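Local coordinates for protein EvdO2 (Micromonospora carbonacea, PDB 4XAB) that probably catalyses an oxidative cyclization in orthosomycin biosynthesis as a member of the phytanoyl-CoA dioxygenase family with a double-stranded beta-helix fold, at residues Arg142-Ala153 with Pro200-Phe211. Sequence-based numbering, arbitrary orientation.
Sequences RGLSIWTTLDEA and PLAPGGAVVHDF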
ATOM      1  N   ARG A 142     -15.347   5.691   1.292  1.00 18.28           N
ATOM      2  CA  ARG A 142     -14.253   6.651   1.208  1.00 20.83           C
ATOM      3  C   ARG A 142     -13.071   6.068   1.962  1.00 22.26           C
ATOM      4  O   ARG A 142     -13.237   5.396   2.974  1.00 22.32           O
ATOM      5  CB  ARG A 142     -14.658   8.002   1.781  1.00 26.24           C
ATOM      6  CG  ARG A 142     -15.840   8.611   1.062  1.00 37.30           C
ATOM      7  CD  ARG A 142     -15.801  10.121   1.082  1.00 52.16           C
ATOM      8  NE  ARG A 142     -16.068  10.670   2.407  1.00 59.28           N
ATOM      9  CZ  ARG A 142     -15.201  11.396   3.105  1.00 58.99           C
ATOM     10  NH1 ARG A 142     -14.002  11.670   2.607  1.00 49.43           N
ATOM     11  NH2 ARG A 142     -15.542  11.861   4.299  1.00 65.13           N
ATOM     12  N   GLY A 143     -11.865   6.303   1.483  1.00 18.23           N
ATOM     13  CA  GLY A 143     -10.751   5.729   2.202  1.00 15.46           C
ATOM     14  C   GLY A 143      -9.412   6.023   1.603  1.00 16.28           C
ATOM     15  O   GLY A 143      -9.295   6.611   0.525  1.00 18.04           O
ATOM     16  N   LEU A 144      -8.385   5.581   2.310  1.00 14.48           N
ATOM     17  CA  LEU A 144      -7.033   5.786   1.832  1.00 11.69           C
ATOM     18  C   LEU A 144      -6.106   4.748   2.437  1.00 12.87           C
ATOM     19  O   LEU A 144      -6.489   3.976   3.335  1.00 15.72           O
ATOM     20  CB  LEU A 144      -6.559   7.212   2.158  1.00 16.39           C
ATOM     21  CG  LEU A 144      -6.661   7.742   3.601  1.00 13.22           C
ATOM     22  CD1 LEU A 144      -5.659   7.077   4.540  1.00 17.11           C
ATOM     23  CD2 LEU A 144      -6.439   9.253   3.630  1.00 14.44           C
ATOM     24  N   SER A 145      -4.885   4.741   1.929  1.00 12.53           N
ATOM     25  CA  SER A 145      -3.819   3.873   2.410  1.00 10.25           C
ATOM     26  C   SER A 145      -2.619   4.717   2.811  1.00 12.06           C
ATOM     27  O   SER A 145      -2.291   5.673   2.126  1.00 13.77           O
ATOM     28  CB  SER A 145      -3.380   2.885   1.331  1.00 15.84           C
ATOM     29  OG  SER A 145      -4.436   1.992   1.024  1.00 19.77           O
ATOM     30  N   ILE A 146      -1.973   4.329   3.905  1.00 12.08           N
ATOM     31  CA  ILE A 146      -0.734   4.956   4.375  1.00 11.64           C
ATOM     32  C   ILE A 146       0.354   3.888   4.350  1.00 12.53           C
ATOM     33  O   ILE A 146       0.336   2.931   5.139  1.00 13.78           O
ATOM     34  CB  ILE A 146      -0.901   5.558   5.793  1.00 13.42           C
ATOM     35  CG1 ILE A 146      -1.995   6.620   5.790  1.00 12.79           C
ATOM     36  CG2 ILE A 146       0.385   6.210   6.247  1.00 13.66           C
ATOM     37  CD1 ILE A 146      -2.372   7.147   7.188  1.00 17.06           C
ATOM     38  N   TRP A 147       1.262   4.054   3.392  1.00 13.69           N
ATOM     39  CA  TRP A 147       2.336   3.130   3.055  1.00 13.12           C
ATOM     40  C   TRP A 147       3.607   3.627   3.730  1.00 12.67           C
ATOM     41  O   TRP A 147       4.222   4.557   3.228  1.00 15.53           O
ATOM     42  CB  TRP A 147       2.483   3.105   1.523  1.00 17.97           C
ATOM     43  CG  TRP A 147       3.353   2.067   0.831  1.00 22.15           C
ATOM     44  CD1 TRP A 147       2.954   0.843   0.348  1.00 21.00           C
ATOM     45  CD2 TRP A 147       4.727   2.221   0.430  1.00 27.51           C
ATOM     46  NE1 TRP A 147       4.011   0.213  -0.276  1.00 28.57           N
ATOM     47  CE2 TRP A 147       5.106   1.036  -0.242  1.00 30.16           C
ATOM     48  CE3 TRP A 147       5.675   3.236   0.592  1.00 22.80           C
ATOM     49  CZ2 TRP A 147       6.399   0.838  -0.749  1.00 31.27           C
ATOM     50  CZ3 TRP A 147       6.966   3.034   0.082  1.00 23.55           C
ATOM     51  CH2 TRP A 147       7.308   1.847  -0.577  1.00 26.45           C
ATOM     52  N   THR A 148       3.972   3.044   4.872  1.00 14.73           N
ATOM     53  CA  THR A 148       5.164   3.488   5.611  1.00 16.59           C
ATOM     54  C   THR A 148       6.319   2.577   5.248  1.00 14.73           C
ATOM     55  O   THR A 148       6.208   1.357   5.390  1.00 20.10           O
ATOM     56  CB  THR A 148       4.960   3.444   7.140  1.00 14.91           C
ATOM     57  OG1 THR A 148       3.878   4.303   7.518  1.00 16.99           O
ATOM     58  CG2 THR A 148       6.246   3.856   7.883  1.00 16.38           C
ATOM     59  N   THR A 149       7.425   3.144   4.784  1.00 14.86           N
ATOM     60  CA  THR A 149       8.535   2.289   4.377  1.00 15.34           C
ATOM     61  C   THR A 149       9.492   2.089   5.547  1.00 16.70           C
ATOM     62  O   THR A 149       9.685   2.988   6.365  1.00 16.39           O
ATOM     63  CB  THR A 149       9.278   2.865   3.157  1.00 12.49           C
ATOM     64  OG1 THR A 149      10.265   1.935   2.710  1.00 19.18           O
ATOM     65  CG2 THR A 149       9.944   4.219   3.484  1.00 15.45           C
ATOM     66  N   LEU A 150      10.064   0.890   5.638  1.00 16.57           N
ATOM     67  CA  LEU A 150      11.054   0.578   6.668  1.00 17.50           C
ATOM     68  C   LEU A 150      12.461   0.786   6.136  1.00 16.12           C
ATOM     69  O   LEU A 150      13.438   0.752   6.890  1.00 18.62           O
ATOM     70  CB  LEU A 150      10.908  -0.870   7.153  1.00 19.61           C
ATOM     71  CG  LEU A 150       9.554  -1.337   7.668  1.00 25.36           C
ATOM     72  CD1 LEU A 150       9.704  -2.656   8.441  1.00 26.30           C
ATOM     73  CD2 LEU A 150       8.894  -0.263   8.518  1.00 30.05           C
ATOM     74  N   ASP A 151      12.552   0.984   4.824  1.00 17.71           N
ATOM     75  CA  ASP A 151      13.823   1.059   4.117  1.00 16.48           C
ATOM     76  C   ASP A 151      13.816   2.274   3.213  1.00 17.01           C
ATOM     77  O   ASP A 151      12.744   2.820   2.938  1.00 19.20           O
ATOM     78  CB  ASP A 151      14.045  -0.205   3.283  1.00 18.94           C
ATOM     79  CG  ASP A 151      14.065  -1.457   4.128  1.00 23.58           C
ATOM     80  OD1 ASP A 151      15.021  -1.618   4.907  1.00 22.28           O
ATOM     81  OD2 ASP A 151      13.124  -2.271   4.033  1.00 22.11           O
ATOM     82  N   GLU A 152      14.989   2.697   2.740  1.00 17.33           N
ATOM     83  CA  GLU A 152      15.002   3.643   1.631  1.00 18.97           C
ATOM     84  C   GLU A 152      14.131   3.083   0.506  1.00 18.76           C
ATOM     85  O   GLU A 152      14.216   1.895   0.179  1.00 20.40           O
ATOM     86  CB  GLU A 152      16.421   3.909   1.108  1.00 19.02           C
ATOM     87  CG  GLU A 152      16.414   4.925  -0.036  1.00 24.74           C
ATOM     88  CD  GLU A 152      17.796   5.300  -0.539  1.00 30.70           C
ATOM     89  OE1 GLU A 152      18.739   4.494  -0.391  1.00 31.61           O
ATOM     90  OE2 GLU A 152      17.933   6.409  -1.101  1.00 31.47           O
ATOM     91  N   ALA A 153      13.296   3.933  -0.076  1.00 15.59           N
ATOM     92  CA  ALA A 153      12.510   3.552  -1.233  1.00 13.48           C
ATOM     93  C   ALA A 153      12.880   4.450  -2.401  1.00 18.88           C
ATOM     94  O   ALA A 153      12.720   5.664  -2.333  1.00 20.19           O
ATOM     95  CB  ALA A 153      11.036   3.648  -0.937  1.00 12.84           C
ATOM     96  N   PRO A 200       9.875   8.662  -4.100  1.00 17.01           N
ATOM     97  CA  PRO A 200      10.900   8.049  -3.253  1.00 16.51           C
ATOM     98  C   PRO A 200      10.770   8.517  -1.803  1.00 14.42           C
ATOM     99  O   PRO A 200      10.231   9.598  -1.545  1.00 17.93           O
ATOM    100  CB  PRO A 200      12.206   8.526  -3.887  1.00 18.10           C
ATOM    101  CG  PRO A 200      11.848   8.804  -5.321  1.00 20.42           C
ATOM    102  CD  PRO A 200      10.474   9.421  -5.212  1.00 17.03           C
ATOM    103  N   LEU A 201      11.238   7.682  -0.880  1.00 14.05           N
ATOM    104  CA  LEU A 201      11.119   7.925   0.552  1.00 12.07           C
ATOM    105  C   LEU A 201      12.373   7.494   1.269  1.00 14.66           C
ATOM    106  O   LEU A 201      13.072   6.586   0.824  1.00 15.61           O
ATOM    107  CB  LEU A 201       9.945   7.159   1.150  1.00 14.05           C
ATOM    108  CG  LEU A 201       8.560   7.524   0.617  1.00 15.05           C
ATOM    109  CD1 LEU A 201       7.550   6.550   1.175  1.00 16.84           C
ATOM    110  CD2 LEU A 201       8.169   8.970   0.975  1.00 15.85           C
ATOM    111  N   ALA A 202      12.632   8.140   2.398  1.00 13.61           N
ATOM    112  CA  ALA A 202      13.647   7.673   3.328  1.00 14.63           C
ATOM    113  C   ALA A 202      12.956   6.755   4.337  1.00 15.47           C
ATOM    114  O   ALA A 202      11.719   6.756   4.422  1.00 16.91           O
ATOM    115  CB  ALA A 202      14.310   8.858   4.017  1.00 13.72           C
ATOM    116  N   PRO A 203      13.731   5.958   5.094  1.00 15.47           N
ATOM    117  CA  PRO A 203      13.112   5.077   6.089  1.00 14.70           C
ATOM    118  C   PRO A 203      12.234   5.844   7.075  1.00 18.50           C
ATOM    119  O   PRO A 203      12.624   6.901   7.567  1.00 17.18           O
ATOM    120  CB  PRO A 203      14.314   4.456   6.808  1.00 22.68           C
ATOM    121  CG  PRO A 203      15.429   4.558   5.841  1.00 23.09           C
ATOM    122  CD  PRO A 203      15.201   5.818   5.077  1.00 17.77           C
ATOM    123  N   GLY A 204      11.034   5.324   7.321  1.00 16.32           N
ATOM    124  CA  GLY A 204      10.089   5.990   8.200  1.00 14.48           C
ATOM    125  C   GLY A 204       9.200   6.993   7.494  1.00 15.08           C
ATOM    126  O   GLY A 204       8.268   7.522   8.102  1.00 15.35           O
ATOM    127  N   GLY A 205       9.493   7.262   6.223  1.00 13.51           N
ATOM    128  CA  GLY A 205       8.634   8.096   5.395  1.00 11.08           C
ATOM    129  C   GLY A 205       7.417   7.308   4.957  1.00 11.22           C
ATOM    130  O   GLY A 205       7.392   6.089   5.076  1.00 13.90           O
ATOM    131  N   ALA A 206       6.403   8.006   4.464  1.00 11.17           N
ATOM    132  CA  ALA A 206       5.213   7.319   3.961  1.00 12.86           C
ATOM    133  C   ALA A 206       4.634   8.040   2.783  1.00 10.80           C
ATOM    134  O   ALA A 206       4.823   9.244   2.611  1.00 13.17           O
ATOM    135  CB  ALA A 206       4.139   7.182   5.048  1.00 13.06           C
ATOM    136  N   VAL A 207       3.900   7.291   1.966  1.00 11.15           N
ATOM    137  CA  VAL A 207       3.046   7.901   0.983  1.00 12.99           C
ATOM    138  C   VAL A 207       1.621   7.532   1.359  1.00 10.92           C
ATOM    139  O   VAL A 207       1.354   6.453   1.922  1.00 12.75           O
ATOM    140  CB  VAL A 207       3.371   7.450  -0.463  1.00 16.96           C
ATOM    141  CG1 VAL A 207       4.687   8.062  -0.917  1.00 21.83           C
ATOM    142  CG2 VAL A 207       3.436   5.949  -0.545  1.00 18.31           C
ATOM    143  N   VAL A 208       0.738   8.476   1.104  1.00 11.40           N
ATOM    144  CA  VAL A 208      -0.691   8.311   1.384  1.00 11.69           C
ATOM    145  C   VAL A 208      -1.459   8.433   0.073  1.00 13.17           C
ATOM    146  O   VAL A 208      -1.233   9.379  -0.663  1.00 16.29           O
ATOM    147  CB  VAL A 208      -1.174   9.387   2.368  1.00 13.84           C
ATOM    148  CG1 VAL A 208      -2.638   9.159   2.743  1.00 12.29           C
ATOM    149  CG2 VAL A 208      -0.269   9.409   3.615  1.00 15.12           C
ATOM    150  N   HIS A 209      -2.366   7.505  -0.239  1.00 13.03           N
ATOM    151  CA  HIS A 209      -3.161   7.692  -1.454  1.00 12.87           C
ATOM    152  C   HIS A 209      -4.595   7.237  -1.310  1.00 10.34           C
ATOM    153  O   HIS A 209      -4.909   6.281  -0.593  1.00 14.49           O
ATOM    154  CB  HIS A 209      -2.543   6.981  -2.679  1.00 14.25           C
ATOM    155  CG  HIS A 209      -2.380   5.499  -2.526  1.00 16.17           C
ATOM    156  ND1 HIS A 209      -1.202   4.924  -2.095  1.00 17.67           N
ATOM    157  CD2 HIS A 209      -3.228   4.474  -2.786  1.00 18.82           C
ATOM    158  CE1 HIS A 209      -1.343   3.611  -2.069  1.00 17.96           C
ATOM    159  NE2 HIS A 209      -2.558   3.311  -2.492  1.00 21.09           N
ATOM    160  N   ASP A 210      -5.442   7.947  -2.033  1.00 11.18           N
ATOM    161  CA  ASP A 210      -6.876   7.659  -2.107  1.00 11.27           C
ATOM    162  C   ASP A 210      -7.155   6.293  -2.747  1.00 15.13           C
ATOM    163  O   ASP A 210      -6.366   5.800  -3.548  1.00 12.46           O
ATOM    164  CB  ASP A 210      -7.571   8.769  -2.897  1.00 11.73           C
ATOM    165  CG  ASP A 210      -9.086   8.641  -2.886  1.00 20.96           C
ATOM    166  OD1 ASP A 210      -9.670   8.066  -3.835  1.00 17.30           O
ATOM    167  OD2 ASP A 210      -9.692   9.112  -1.913  1.00 20.26           O
ATOM    168  N   PHE A 211      -8.283   5.685  -2.393  1.00 12.83           N
ATOM    169  CA  PHE A 211      -8.686   4.423  -2.993  1.00 14.70           C
ATOM    170  C   PHE A 211      -8.755   4.481  -4.522  1.00 15.93           C
ATOM    171  O   PHE A 211      -8.667   3.441  -5.189  1.00 17.98           O
ATOM    172  CB  PHE A 211     -10.052   3.990  -2.442  1.00 16.54           C
ATOM    173  CG  PHE A 211      -9.994   3.338  -1.088  1.00 13.48           C
ATOM    174  CD1 PHE A 211      -8.787   3.026  -0.495  1.00 21.84           C
ATOM    175  CD2 PHE A 211     -11.169   3.038  -0.412  1.00 15.77           C
ATOM    176  CE1 PHE A 211      -8.745   2.417   0.754  1.00 22.84           C
ATOM    177  CE2 PHE A 211     -11.131   2.420   0.828  1.00 20.68           C
ATOM    178  CZ  PHE A 211      -9.916   2.116   1.412  1.00 24.40           C
TER
HETATM  179  O   HOH W   1     -11.828   7.303  -1.326  1.00 35.71           O
HETATM  180  O   HOH W   2      -5.633   3.375  -1.048  1.00 18.41           O
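The ring of Phe-211 lies flat on the backbone of Gly-143: CA of Gly-143 sits 3.7 Å from the ring centroid, a CH-pi contact, with Leu-144 N over the rim of the same face and, in the plane at its edge, a water that bonds Ser-145 OG and donates to His-209 O. His-209 offers one imidazole face to CB of Ser-145, again a CH-pi contact (4.2 Å to the centroid), though offset toward the rim. The indole of Trp-147 is met in its plane, at the edge, by a leucine methyl, CZ3 to CD1 of Leu-201 being 3.7 Å; with CG of Trp-147 anti to its own N (chi1 -169°), CE3 comes to lie beside CG2 of Val-207, which also touches CB. Ser-145, Trp-147, Val-207 and His-209 share one face of an antiparallel pairing between 143-149 and 206-210, whose Ser-145/His-209 and Trp-147/Val-207 pairs are hydrogen-bonded. The bond from Trp-147 N to Val-207 O is short, 2.8 Å, and nearly straight (171°). On the other face, CG1 of Ile-146 runs beside CG2 of Val-208 at 3.9 Å, while CD2 of Leu-144 reaches CG1 of the same valine; these three form an apolar cluster beside helix 89-102. At the strand end, Thr-149 N donates to Gly-205 O and Thr-149 O accepts from Gly-204 N, within the type II turn Ala-202 to Gly-205. The two segments meet again in a single bridge, where Ala-153 N donates to Leu-201 O (2.8 Å) and Leu-201 N to Ala-153 O. Tyr-162 and Asp-131 hydrogen-bond ND1 and NE2 of His-209 and fix its rotation; since Asp-131 also binds nickel with His-129 and His-215, His-209 is a second-shell residue that probably helps orient this ligand.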